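PDB 5AR1: cell division control protein 11 from Saccharomyces cerevisiae, which is a septin GTPase involved in cytokinesis that joins other septins in the cortical filaments of the collar at the mother-bud neck. Local coordinates for residues Tyr114-Tyr119 against Gly166-Ile171; Glu160-Leu165 against Leu202-Phe207; Pro173-Ser178 against Leu228-Ile233. All coordinates share one frame; numbering follows the deposited sequence.

Contact 1 (Tyr114-Tyr119 against Gly166-Ile171); sequences YIRHQY and GSLVNI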
loop_
_atom_site.group_PDB
_atom_site.type_symbol
_atom_site.label_atom_id
_atom_site.label_comp_id
_atom_site.label_asym_id
_atom_site.label_seq_id
_atom_site.Cartn_x
_atom_site.Cartn_y
_atom_site.Cartn_z
ATOM N N TYR A 114 -5.797 -14.590 -5.364
ATOM C CA TYR A 114 -4.358 -14.702 -5.103
ATOM C C TYR A 114 -4.062 -14.499 -3.605
ATOM O O TYR A 114 -3.540 -15.433 -2.975
ATOM C CB TYR A 114 -3.548 -13.730 -5.983
ATOM C CG TYR A 114 -2.052 -13.918 -5.870
ATOM C CD1 TYR A 114 -1.313 -13.226 -4.916
ATOM C CD2 TYR A 114 -1.373 -14.781 -6.720
ATOM C CE1 TYR A 114 0.063 -13.416 -4.789
ATOM C CE2 TYR A 114 0.004 -14.967 -6.613
ATOM C CZ TYR A 114 0.716 -14.291 -5.640
ATOM O OH TYR A 114 2.073 -14.467 -5.541
ATOM N N ILE A 115 -4.475 -13.313 -3.036
ATOM C CA ILE A 115 -4.335 -12.910 -1.621
ATOM C C ILE A 115 -4.871 -14.001 -0.698
ATOM O O ILE A 115 -4.101 -14.510 0.114
ATOM C CB ILE A 115 -4.967 -11.506 -1.322
ATOM C CG1 ILE A 115 -4.156 -10.385 -1.976
ATOM C CG2 ILE A 115 -5.151 -11.228 0.188
ATOM C CD1 ILE A 115 -4.954 -9.354 -2.424
ATOM N N ARG A 116 -6.157 -14.401 -0.863
ATOM C CA ARG A 116 -6.801 -15.457 -0.072
ATOM C C ARG A 116 -6.058 -16.787 -0.185
ATOM O O ARG A 116 -5.901 -17.491 0.814
ATOM C CB ARG A 116 -8.252 -15.652 -0.531
ATOM C CG ARG A 116 -9.296 -15.091 0.410
ATOM C CD ARG A 116 -10.628 -14.955 -0.296
ATOM N NE ARG A 116 -11.091 -13.566 -0.316
ATOM C CZ ARG A 116 -12.104 -13.115 -1.054
ATOM N NH1 ARG A 116 -12.771 -13.940 -1.857
ATOM N NH2 ARG A 116 -12.453 -11.834 -1.001
ATOM N N HIS A 117 -5.600 -17.117 -1.400
ATOM C CA HIS A 117 -4.930 -18.382 -1.723
ATOM C C HIS A 117 -3.551 -18.478 -1.084
ATOM O O HIS A 117 -3.135 -19.573 -0.688
ATOM C CB HIS A 117 -4.898 -18.657 -3.250
ATOM C CG HIS A 117 -3.979 -19.766 -3.647
ATOM N ND1 HIS A 117 -4.288 -21.087 -3.373
ATOM C CD2 HIS A 117 -2.763 -19.710 -4.237
ATOM C CE1 HIS A 117 -3.270 -21.796 -3.836
ATOM N NE2 HIS A 117 -2.322 -21.009 -4.355
ATOM N N GLN A 118 -2.860 -17.344 -0.968
ATOM C CA GLN A 118 -1.554 -17.322 -0.333
ATOM C C GLN A 118 -1.718 -17.616 1.156
ATOM O O GLN A 118 -0.939 -18.393 1.719
ATOM C CB GLN A 118 -0.880 -15.968 -0.567
ATOM C CG GLN A 118 -0.398 -15.767 -2.003
ATOM C CD GLN A 118 0.578 -16.822 -2.447
ATOM O OE1 GLN A 118 1.475 -17.243 -1.704
ATOM N NE2 GLN A 118 0.411 -17.274 -3.671
ATOM N N TYR A 119 -2.782 -17.035 1.766
ATOM C CA TYR A 119 -3.163 -17.227 3.163
ATOM C C TYR A 119 -3.728 -18.632 3.338
ATOM O O TYR A 119 -3.661 -19.173 4.439
ATOM C CB TYR A 119 -4.200 -16.188 3.627
ATOM C CG TYR A 119 -3.683 -14.785 3.860
ATOM C CD1 TYR A 119 -3.104 -14.426 5.074
ATOM C CD2 TYR A 119 -3.871 -13.785 2.913
ATOM C CE1 TYR A 119 -2.673 -13.120 5.312
ATOM C CE2 TYR A 119 -3.429 -12.482 3.131
ATOM C CZ TYR A 119 -2.843 -12.152 4.338
ATOM O OH TYR A 119 -2.412 -10.869 4.549
ATOM N N GLY A 166 -9.189 -4.707 2.136
ATOM C CA GLY A 166 -8.552 -4.009 3.255
ATOM C C GLY A 166 -8.500 -4.799 4.545
ATOM O O GLY A 166 -7.793 -4.423 5.484
ATOM N N SER A 167 -9.261 -5.888 4.601
ATOM C CA SER A 167 -9.292 -6.771 5.755
ATOM C C SER A 167 -8.267 -7.894 5.570
ATOM O O SER A 167 -7.780 -8.442 6.559
ATOM C CB SER A 167 -10.689 -7.354 5.930
ATOM O OG SER A 167 -10.820 -7.946 7.211
ATOM N N LEU A 168 -7.938 -8.222 4.299
ATOM C CA LEU A 168 -7.001 -9.283 3.924
ATOM C C LEU A 168 -5.564 -8.799 3.677
ATOM O O LEU A 168 -4.639 -9.534 4.007
ATOM C CB LEU A 168 -7.502 -10.054 2.691
ATOM C CG LEU A 168 -8.929 -10.581 2.736
ATOM C CD1 LEU A 168 -9.742 -10.036 1.569
ATOM C CD2 LEU A 168 -8.950 -12.092 2.762
ATOM N N VAL A 169 -5.368 -7.613 3.067
ATOM C CA VAL A 169 -4.035 -7.080 2.746
ATOM C C VAL A 169 -3.850 -5.681 3.325
ATOM O O VAL A 169 -4.841 -4.971 3.474
ATOM C CB VAL A 169 -3.735 -7.162 1.214
ATOM C CG1 VAL A 169 -4.647 -6.262 0.389
ATOM C CG2 VAL A 169 -2.273 -6.883 0.895
ATOM N N ASN A 170 -2.604 -5.274 3.653
ATOM C CA ASN A 170 -2.327 -3.918 4.180
ATOM C C ASN A 170 -2.382 -2.906 3.042
ATOM O O ASN A 170 -1.386 -2.766 2.324
ATOM C CB ASN A 170 -0.941 -3.857 4.840
ATOM C CG ASN A 170 -0.900 -4.351 6.254
ATOM O OD1 ASN A 170 -1.868 -4.222 7.013
ATOM N ND2 ASN A 170 0.272 -4.802 6.674
ATOM N N ILE A 171 -3.531 -2.218 2.848
ATOM C CA ILE A 171 -3.639 -1.266 1.731
ATOM C C ILE A 171 -3.067 0.099 2.084
ATOM O O ILE A 171 -3.508 0.704 3.056
ATOM C CB ILE A 171 -5.092 -1.177 1.144
ATOM C CG1 ILE A 171 -5.443 -2.474 0.360
ATOM C CG2 ILE A 171 -5.283 0.077 0.249
ATOM C CD1 ILE A 171 -6.866 -2.712 0.121
#
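L168 meets three residues of helix 109-125, I115, R116 and Y119, and illustrates how one loop residue can engage a helix with both its side chain and its backbone. Its CB lies 3.6 Å from I115 CG2, a methyl that stands anti to the backbone N. At the next helix residue, L168 CD2 packs 3.8 Å from R116 CG and also comes near the guanidinium at its edge, close to the plane. The arginine chain thus lies against the leucine through its aliphatic part and the rim of its charged end. The carbonyl of L168 takes a weak hydrogen bond from Y119, whose OH is 2.7 Å from L168 O; the carbonyl oxygen stands obliquely to the phenol ring. At V169 the side-chain contact is apolar, with CG1 lying 4.2 Å from I115 CD1 and the two side chains crossing at about a right angle. The loop therefore packs on helix 109-125 as the chain passes from helix 156-165 into strand 171-175; I115 also touches L165 of helix 156-165, while Y296 of helix 292-300 touches R116 and L168.

Contact 2 (Glu160-Leu165 against Leu202-Phe207); sequences EFIRQL and LPIYNF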
loop_
_atom_site.group_PDB
_atom_site.type_symbol
_atom_site.label_atom_id
_atom_site.label_comp_id
_atom_site.label_asym_id
_atom_site.label_seq_id
_atom_site.Cartn_x
_atom_site.Cartn_y
_atom_site.Cartn_z
ATOM N N GLU A 160 -15.110 0.342 -3.232
ATOM C CA GLU A 160 -15.519 -1.068 -3.125
ATOM C C GLU A 160 -14.355 -2.040 -3.130
ATOM O O GLU A 160 -14.466 -3.098 -2.514
ATOM C CB GLU A 160 -16.565 -1.460 -4.171
ATOM C CG GLU A 160 -17.903 -1.782 -3.526
ATOM C CD GLU A 160 -17.874 -2.873 -2.467
ATOM O OE1 GLU A 160 -17.506 -4.022 -2.798
ATOM O OE2 GLU A 160 -18.221 -2.576 -1.302
ATOM N N PHE A 161 -13.230 -1.673 -3.770
ATOM C CA PHE A 161 -12.061 -2.528 -3.771
ATOM C C PHE A 161 -11.425 -2.541 -2.396
ATOM O O PHE A 161 -11.251 -3.612 -1.820
ATOM C CB PHE A 161 -11.011 -2.114 -4.826
ATOM C CG PHE A 161 -9.823 -3.059 -4.854
ATOM C CD1 PHE A 161 -8.733 -2.868 -3.999
ATOM C CD2 PHE A 161 -9.821 -4.178 -5.690
ATOM C CE1 PHE A 161 -7.662 -3.777 -3.985
ATOM C CE2 PHE A 161 -8.740 -5.072 -5.690
ATOM C CZ PHE A 161 -7.672 -4.866 -4.830
ATOM N N ILE A 162 -11.059 -1.369 -1.879
ATOM C CA ILE A 162 -10.326 -1.321 -0.634
ATOM C C ILE A 162 -11.176 -1.726 0.599
ATOM O O ILE A 162 -10.561 -2.103 1.590
ATOM C CB ILE A 162 -9.529 0.012 -0.423
ATOM C CG1 ILE A 162 -10.410 1.236 -0.178
ATOM C CG2 ILE A 162 -8.570 0.257 -1.598
ATOM C CD1 ILE A 162 -9.700 2.530 -0.458
ATOM N N ARG A 163 -12.527 -1.743 0.555
ATOM C CA ARG A 163 -13.225 -2.170 1.783
ATOM C C ARG A 163 -13.184 -3.666 2.008
ATOM O O ARG A 163 -13.043 -4.124 3.148
ATOM C CB ARG A 163 -14.655 -1.650 1.923
ATOM C CG ARG A 163 -15.571 -1.720 0.716
ATOM C CD ARG A 163 -16.630 -0.606 0.739
ATOM N NE ARG A 163 -16.681 0.157 1.997
ATOM C CZ ARG A 163 -17.418 -0.176 3.057
ATOM N NH1 ARG A 163 -18.170 -1.273 3.035
ATOM N NH2 ARG A 163 -17.384 0.568 4.155
ATOM N N GLN A 164 -13.281 -4.420 0.916
ATOM C CA GLN A 164 -13.241 -5.870 0.930
ATOM C C GLN A 164 -11.813 -6.332 1.236
ATOM O O GLN A 164 -11.566 -6.928 2.289
ATOM C CB GLN A 164 -13.726 -6.420 -0.423
ATOM C CG GLN A 164 -15.114 -5.917 -0.812
ATOM C CD GLN A 164 -15.578 -6.478 -2.126
ATOM O OE1 GLN A 164 -15.227 -5.985 -3.202
ATOM N NE2 GLN A 164 -16.412 -7.500 -2.063
ATOM N N LEU A 165 -10.864 -5.948 0.362
ATOM C CA LEU A 165 -9.466 -6.359 0.392
ATOM C C LEU A 165 -8.664 -5.757 1.513
ATOM O O LEU A 165 -7.630 -6.312 1.859
ATOM C CB LEU A 165 -8.806 -6.128 -0.973
ATOM C CG LEU A 165 -9.277 -7.186 -2.008
ATOM C CD1 LEU A 165 -10.422 -6.675 -2.904
ATOM C CD2 LEU A 165 -8.134 -7.743 -2.816
ATOM N N LEU A 202 -12.702 3.216 5.367
ATOM C CA LEU A 202 -11.925 2.306 4.546
ATOM C C LEU A 202 -10.717 1.797 5.309
ATOM O O LEU A 202 -9.977 2.580 5.897
ATOM C CB LEU A 202 -11.599 2.885 3.164
ATOM C CG LEU A 202 -12.852 3.155 2.308
ATOM C CD1 LEU A 202 -12.578 4.131 1.189
ATOM C CD2 LEU A 202 -13.490 1.892 1.815
ATOM N N PRO A 203 -10.607 0.456 5.438
ATOM C CA PRO A 203 -9.513 -0.104 6.234
ATOM C C PRO A 203 -8.170 -0.073 5.496
ATOM O O PRO A 203 -7.821 -1.002 4.752
ATOM C CB PRO A 203 -10.024 -1.492 6.606
ATOM C CG PRO A 203 -11.041 -1.828 5.577
ATOM C CD PRO A 203 -11.458 -0.603 4.853
ATOM N N ILE A 204 -7.427 1.031 5.714
ATOM C CA ILE A 204 -6.130 1.356 5.143
ATOM C C ILE A 204 -5.065 1.128 6.209
ATOM O O ILE A 204 -5.409 1.205 7.388
ATOM C CB ILE A 204 -6.278 2.841 4.661
ATOM C CG1 ILE A 204 -6.241 2.898 3.140
ATOM C CG2 ILE A 204 -5.332 3.926 5.319
ATOM C CD1 ILE A 204 -7.443 2.232 2.488
ATOM N N TYR A 205 -3.789 0.815 5.831
ATOM C CA TYR A 205 -2.703 0.637 6.817
ATOM C C TYR A 205 -2.321 2.021 7.204
ATOM O O TYR A 205 -1.790 2.756 6.367
ATOM C CB TYR A 205 -1.477 -0.079 6.226
ATOM C CG TYR A 205 -0.368 -0.365 7.222
ATOM C CD1 TYR A 205 -0.388 -1.511 8.006
ATOM C CD2 TYR A 205 0.710 0.505 7.370
ATOM C CE1 TYR A 205 0.634 -1.795 8.906
ATOM C CE2 TYR A 205 1.742 0.235 8.274
ATOM C CZ TYR A 205 1.709 -0.931 9.024
ATOM O OH TYR A 205 2.705 -1.223 9.928
ATOM N N ASN A 206 -2.649 2.422 8.429
ATOM C CA ASN A 206 -2.366 3.795 8.823
ATOM C C ASN A 206 -1.155 3.928 9.776
ATOM O O ASN A 206 -1.174 4.719 10.716
ATOM C CB ASN A 206 -3.621 4.435 9.380
ATOM C CG ASN A 206 -3.479 5.908 9.534
ATOM O OD1 ASN A 206 -2.877 6.583 8.690
ATOM N ND2 ASN A 206 -3.925 6.407 10.672
ATOM N N PHE A 207 -0.088 3.174 9.501
ATOM C CA PHE A 207 1.156 3.195 10.269
ATOM C C PHE A 207 0.930 2.984 11.798
ATOM O O PHE A 207 1.335 3.828 12.615
ATOM C CB PHE A 207 1.958 4.468 9.935
ATOM C CG PHE A 207 2.318 4.490 8.471
ATOM C CD1 PHE A 207 3.397 3.757 7.994
ATOM C CD2 PHE A 207 1.513 5.146 7.553
ATOM C CE1 PHE A 207 3.688 3.717 6.633
ATOM C CE2 PHE A 207 1.811 5.112 6.191
ATOM C CZ PHE A 207 2.902 4.409 5.742
#
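I162 and L202 form the centre of a contact that has no hydrogen bond across it, an example of a helix and an irregular segment joined by apolar side chains. The terminal methyl I162 CD1 reaches L202 CD1 at 3.7 Å and I204 CD1 at the same separation of 3.7 Å, so a single carbon touches both partners. Behind it, I162 CG1 lies between the backbone N and the carbonyl carbon (chi1 69°) and packs 3.7 Å from L202 CD2. The isoleucine and leucine side chains cross at about a right angle. P203 meets backbone instead: its ring carbon CD is 3.7 Å from I162 O and 3.9 Å from R163 CA, which sets the proline against the helix itself. The same L202 CD2 is also approached by R163, with NE at 3.6 Å and the guanidinium oblique to it, so this methyl sits against both helix side chains. In the next shell, R163 NH2 donates to W200 O, which ties the arginine to the chain just ahead of L202. Helix 156-165 is thereby packed against the segment that follows helix 183-199, and I171 of strand 171-175 touches both I162 and I204 from the sheet.

Contact 3 (Pro173-Ser178 against Leu228-Ile233); sequences PVISKS and LLPFAI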
loop_
_atom_site.group_PDB
_atom_site.type_symbol
_atom_site.label_atom_id
_atom_site.label_comp_id
_atom_site.label_asym_id
_atom_site.label_seq_id
_atom_site.Cartn_x
_atom_site.Cartn_y
_atom_site.Cartn_z
ATOM N N PRO A 173 -2.724 3.830 0.260
ATOM C CA PRO A 173 -3.114 4.559 -0.969
ATOM C C PRO A 173 -2.029 5.452 -1.575
ATOM O O PRO A 173 -1.352 6.181 -0.849
ATOM C CB PRO A 173 -4.340 5.356 -0.528
ATOM C CG PRO A 173 -4.123 5.598 0.917
ATOM C CD PRO A 173 -3.348 4.432 1.459
ATOM N N VAL A 174 -1.837 5.350 -2.906
ATOM C CA VAL A 174 -0.850 6.138 -3.649
ATOM C C VAL A 174 -1.540 6.891 -4.766
ATOM O O VAL A 174 -2.645 6.522 -5.144
ATOM C CB VAL A 174 0.425 5.382 -4.130
ATOM C CG1 VAL A 174 1.174 4.735 -2.969
ATOM C CG2 VAL A 174 0.109 4.354 -5.193
ATOM N N ILE A 175 -0.919 7.969 -5.258
ATOM C CA ILE A 175 -1.476 8.805 -6.314
ATOM C C ILE A 175 -0.590 8.760 -7.549
ATOM O O ILE A 175 0.569 9.175 -7.504
ATOM C CB ILE A 175 -1.785 10.256 -5.841
ATOM C CG1 ILE A 175 -2.721 10.264 -4.610
ATOM C CG2 ILE A 175 -2.386 11.091 -6.981
ATOM C CD1 ILE A 175 -2.770 11.605 -3.828
ATOM N N SER A 176 -1.153 8.248 -8.649
ATOM C CA SER A 176 -0.499 8.133 -9.950
ATOM C C SER A 176 -0.462 9.497 -10.651
ATOM O O SER A 176 -1.210 10.395 -10.264
ATOM C CB SER A 176 -1.254 7.131 -10.811
ATOM O OG SER A 176 -2.636 7.445 -10.822
ATOM N N LYS A 177 0.421 9.652 -11.672
ATOM C CA LYS A 177 0.603 10.873 -12.479
ATOM C C LYS A 177 0.719 12.164 -11.624
ATOM O O LYS A 177 0.159 13.205 -11.983
ATOM C CB LYS A 177 -0.510 10.984 -13.542
ATOM C CG LYS A 177 -0.025 10.855 -14.979
ATOM C CD LYS A 177 -1.184 11.059 -15.958
ATOM C CE LYS A 177 -0.770 10.955 -17.404
ATOM N NZ LYS A 177 -1.943 11.032 -18.311
ATOM N N SER A 178 1.447 12.077 -10.490
ATOM C CA SER A 178 1.642 13.172 -9.531
ATOM C C SER A 178 2.273 14.419 -10.156
ATOM O O SER A 178 1.866 15.537 -9.834
ATOM C CB SER A 178 2.482 12.702 -8.348
ATOM O OG SER A 178 2.044 11.447 -7.851
ATOM N N LEU A 228 1.858 12.390 4.864
ATOM C CA LEU A 228 2.212 12.294 3.449
ATOM C C LEU A 228 1.187 11.516 2.625
ATOM O O LEU A 228 1.124 11.670 1.401
ATOM C CB LEU A 228 3.634 11.727 3.293
ATOM C CG LEU A 228 4.748 12.485 4.048
ATOM C CD1 LEU A 228 6.051 11.714 4.026
ATOM C CD2 LEU A 228 4.945 13.872 3.501
ATOM N N LEU A 229 0.356 10.720 3.312
ATOM C CA LEU A 229 -0.713 9.898 2.743
ATOM C C LEU A 229 -1.817 10.736 2.117
ATOM O O LEU A 229 -2.241 11.724 2.749
ATOM C CB LEU A 229 -1.327 9.031 3.853
ATOM C CG LEU A 229 -1.226 7.533 3.760
ATOM C CD1 LEU A 229 -0.058 7.072 2.905
ATOM C CD2 LEU A 229 -1.153 6.948 5.132
ATOM N N PRO A 230 -2.356 10.330 0.928
ATOM C CA PRO A 230 -1.935 9.220 0.054
ATOM C C PRO A 230 -0.596 9.549 -0.605
ATOM O O PRO A 230 -0.440 10.644 -1.146
ATOM C CB PRO A 230 -3.064 9.140 -0.996
ATOM C CG PRO A 230 -4.154 10.008 -0.491
ATOM C CD PRO A 230 -3.460 11.072 0.297
ATOM N N PHE A 231 0.385 8.628 -0.529
ATOM C CA PHE A 231 1.717 8.865 -1.077
ATOM C C PHE A 231 1.744 9.255 -2.554
ATOM O O PHE A 231 1.270 8.501 -3.385
ATOM C CB PHE A 231 2.636 7.659 -0.827
ATOM C CG PHE A 231 2.933 7.338 0.621
ATOM C CD1 PHE A 231 3.138 8.356 1.552
ATOM C CD2 PHE A 231 3.094 6.017 1.039
ATOM C CE1 PHE A 231 3.436 8.056 2.881
ATOM C CE2 PHE A 231 3.392 5.717 2.373
ATOM C CZ PHE A 231 3.557 6.738 3.284
ATOM N N ALA A 232 2.274 10.439 -2.873
ATOM C CA ALA A 232 2.454 10.866 -4.261
ATOM C C ALA A 232 3.933 10.590 -4.498
ATOM O O ALA A 232 4.779 11.477 -4.345
ATOM C CB ALA A 232 2.139 12.346 -4.405
ATOM N N ILE A 233 4.240 9.308 -4.740
ATOM C CA ILE A 233 5.580 8.731 -4.859
ATOM C C ILE A 233 6.082 8.764 -6.327
ATOM O O ILE A 233 5.612 7.991 -7.149
ATOM C CB ILE A 233 5.574 7.321 -4.163
ATOM C CG1 ILE A 233 6.936 6.627 -4.196
ATOM C CG2 ILE A 233 4.482 6.382 -4.660
ATOM C CD1 ILE A 233 7.231 5.798 -2.869
#
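The end of strand 171-175, the outermost regular strand on its side of the central sheet, leads into the predicted G4 motif of the GTPase domain and pairs here with the segment after helix 218-228. P173 O, I175 N and the backbone of F231 make a single parallel bridge opposite V174. I175 N donates to F231 O at 2.9 Å, with an angle of 153° at the hydrogen, while F231 N gives P173 O a weak, strongly bent bond at 3.0 Å. The same F231 O also lies 3.2 Å from V174 CA in a CA-H...O contact, so the carbonyl faces both an N-H and a C-H of the strand. P230, preceded by a cis peptide bond, fits against the strand through its ring: P230 CB is 4.0 Å from P173 CB, the two prolines crossing at about a right angle. I175 sets CG1 anti to its carbonyl carbon (chi1 -55°), and from there CD1 extends to within 3.8 Å of P230 CB. An alanine at I175 would probably leave a gap beside P230, where CG1 and CD1 now pack. V174 CG1 packs 3.9 Å from F231 CB and also touches I233 CG2. Farther along, S178 OG approaches A232 CB at 3.6 Å, bringing a residue assigned to GTP binding by similarity against the neighbouring segment. This pairing is consistent with the P-loop GTPase fold: segment 228-233, bridged at one residue only, occupies the place of the next parallel strand, beside the strand that leads into G4.

How the contacts relate
The three contacts gather at strand 171-175, an outermost regular strand of the central sheet: contact 1 ends at its start, contact 3 uses its end, and contact 2 packs on it between. Contact 1 precedes contact 3 along the chain; the segments of contact 2 alternate with those of both. Its centre is about 11 Å from that of contact 1 and about 15 Å from that of contact 3, while those two lie about 21 Å apart. Contact 2 touches contact 1 through a probable hydrogen bond from Y205 N to I171 O, and contact 3 where F207 packs on F231 and L229. Within the GTPase domain, the contacts thus join helix 109-125, by way of this strand, to the predicted G4 region.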